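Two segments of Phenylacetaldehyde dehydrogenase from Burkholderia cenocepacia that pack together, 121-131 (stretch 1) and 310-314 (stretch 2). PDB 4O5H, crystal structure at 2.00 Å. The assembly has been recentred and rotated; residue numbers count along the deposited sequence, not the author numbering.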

# COMPACT_ATOMS: atom_id res chain seq x y z
N GLY A 121 -4.73 -8.47 30.90
CA GLY A 121 -3.79 -8.70 32.00
C GLY A 121 -2.97 -7.48 32.45
O GLY A 121 -2.39 -7.49 33.55
N LYS A 122 -2.90 -6.45 31.61
CA LYS A 122 -2.11 -5.28 31.91
C LYS A 122 -2.59 -4.51 33.16
O LYS A 122 -3.75 -4.60 33.56
N PRO A 123 -1.67 -3.75 33.79
CA PRO A 123 -2.08 -2.95 34.96
C PRO A 123 -3.25 -2.01 34.64
O PRO A 123 -3.20 -1.26 33.65
N VAL A 124 -4.27 -2.06 35.48
CA VAL A 124 -5.45 -1.26 35.28
C VAL A 124 -5.13 0.25 35.23
O VAL A 124 -5.75 1.00 34.48
N MET A 125 -4.15 0.68 36.00
CA MET A 125 -3.80 2.11 36.00
C MET A 125 -3.24 2.54 34.63
O MET A 125 -3.43 3.67 34.22
N VAL A 126 -2.51 1.65 33.98
CA VAL A 126 -1.92 1.96 32.70
C VAL A 126 -2.99 1.88 31.64
O VAL A 126 -3.05 2.75 30.76
N ALA A 127 -3.83 0.85 31.69
CA ALA A 127 -4.99 0.75 30.80
C ALA A 127 -5.83 2.03 30.84
O ALA A 127 -6.29 2.49 29.82
N GLN A 128 -6.04 2.59 32.02
CA GLN A 128 -6.88 3.76 32.15
C GLN A 128 -6.20 5.03 31.64
O GLN A 128 -6.78 5.76 30.81
N GLY A 129 -4.94 5.25 32.08
CA GLY A 129 -4.23 6.45 31.75
C GLY A 129 -3.61 6.51 30.36
O GLY A 129 -3.35 7.57 29.82
N LEU A 130 -3.31 5.35 29.79
CA LEU A 130 -2.79 5.30 28.42
C LEU A 130 -3.84 4.75 27.42
O LEU A 130 -4.32 5.50 26.59
N ASP A 131 -4.14 3.46 27.49
CA ASP A 131 -4.98 2.82 26.50
C ASP A 131 -6.32 3.54 26.32
O ASP A 131 -6.68 3.92 25.20
N PHE A 310 10.18 -3.32 29.06
CA PHE A 310 9.26 -3.94 30.00
C PHE A 310 7.86 -3.34 29.95
O PHE A 310 6.95 -3.90 30.54
N PHE A 311 7.71 -2.17 29.33
CA PHE A 311 6.37 -1.57 29.13
C PHE A 311 5.42 -2.62 28.54
O PHE A 311 5.79 -3.37 27.61
N ASN A 312 4.23 -2.71 29.13
CA ASN A 312 3.22 -3.68 28.72
C ASN A 312 3.76 -5.12 28.64
O ASN A 312 3.40 -5.87 27.73
N GLN A 313 4.60 -5.48 29.60
CA GLN A 313 5.20 -6.81 29.69
C GLN A 313 5.97 -7.20 28.43
O GLN A 313 6.11 -8.38 28.15
N GLY A 314 6.48 -6.21 27.70
CA GLY A 314 7.20 -6.46 26.45
C GLY A 314 6.31 -6.86 25.30
O GLY A 314 6.82 -7.20 24.21

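This is a small, mixed contact, burying 240 Å² over both sides, in which one lysine-centred polar site sits beside an apolar patch at the edge of a phenylalanine ring. The nearest CA atoms, of K122 and N312, lie 6.4 Å apart. K122 points its CA-to-CB bond toward stretch 2 and runs through p, t, p and t rotamers, a path that carries its ammonium group to D131 of its own stretch: NZ to OD2 of D131 is 2.7 Å, a salt bridge. From that anchored position K122 NZ also reaches OD1 of N312 at 3.3 Å, a weak hydrogen bond and the only one between the stretches. N312 leaves its backbone sideways, but with chi1 t its amide end comes nearer.

Q313 points toward stretch 1 with chi1 m and chi2 p. Its OE1 lies 3.6 Å from CD of P123, a packing contact; the oxygen finds its hydrogen bond elsewhere in the structure.

The apolar part belongs to F311, chi1 t, whose ring end approaches the helix although its CB starts sideways. L130 (t, p) places CD2 3.5 Å from F311 CZ, while V126 (t) sets CG1 a looser 4.4 Å from F311 CE1. Both methyls lie near the ring plane, so they meet its edge. V126 and L130 both point toward stretch 2.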

# COMPACT_ATOMS: atom_id res chain seq x y z
CB LYS A 122 -2.03 -4.34 30.72
CG LYS A 122 -3.35 -3.65 30.35
CD LYS A 122 -3.12 -2.72 29.16
CE LYS A 122 -2.91 -3.51 27.89
NZ LYS A 122 -2.33 -2.66 26.80
CB PRO A 123 -0.83 -2.17 35.30
CG PRO A 123 0.31 -3.02 34.78
CD PRO A 123 -0.24 -3.59 33.49
CB VAL A 124 -6.52 -1.57 36.34
CG1 VAL A 124 -6.09 -1.11 37.73
CG2 VAL A 124 -7.85 -0.94 35.95
CB MET A 125 -2.83 2.44 37.13
CG MET A 125 -3.44 2.40 38.55
SD MET A 125 -2.21 2.73 39.87
CE MET A 125 -1.37 4.18 39.15
CB VAL A 126 -0.74 1.02 32.36
CG1 VAL A 126 -0.17 1.35 31.01
CG2 VAL A 126 0.39 1.13 33.40
CB ALA A 127 -5.85 -0.45 31.15
CB GLN A 128 -7.28 3.95 33.61
CG GLN A 128 -8.39 4.95 33.78
CD GLN A 128 -8.98 4.96 35.19
OE1 GLN A 128 -8.62 4.16 36.06
NE2 GLN A 128 -9.89 5.88 35.41
CB LEU A 130 -1.54 4.50 28.34
CG LEU A 130 -0.98 4.47 26.91
CD1 LEU A 130 -0.28 5.78 26.58
CD2 LEU A 130 0.03 3.38 26.72
CB ASP A 131 -5.26 1.35 26.82
CG ASP A 131 -4.02 0.52 26.89
OD1 ASP A 131 -3.08 0.89 27.67
OD2 ASP A 131 -3.99 -0.56 26.23
CB PHE A 310 9.84 -3.93 31.42
CG PHE A 310 11.16 -4.67 31.57
CD1 PHE A 310 11.32 -5.93 31.02
CD2 PHE A 310 12.22 -4.10 32.24
CE1 PHE A 310 12.52 -6.61 31.13
CE2 PHE A 310 13.43 -4.76 32.34
CZ PHE A 310 13.57 -6.02 31.78
CB PHE A 311 6.50 -0.36 28.20
CG PHE A 311 5.18 0.15 27.67
CD1 PHE A 311 4.20 0.57 28.53
CD2 PHE A 311 4.98 0.31 26.29
CE1 PHE A 311 2.99 1.03 28.02
CE2 PHE A 311 3.77 0.77 25.78
CZ PHE A 311 2.78 1.14 26.67
CB ASN A 312 2.61 -3.27 27.36
CG ASN A 312 1.23 -3.87 27.13
OD1 ASN A 312 0.41 -3.92 28.05
ND2 ASN A 312 0.98 -4.38 25.93
CB GLN A 313 4.16 -7.88 29.99
CG GLN A 313 3.42 -7.71 31.30
CD GLN A 313 2.23 -6.79 31.26
OE1 GLN A 313 2.04 -5.99 32.15
NE2 GLN A 313 1.41 -6.92 30.23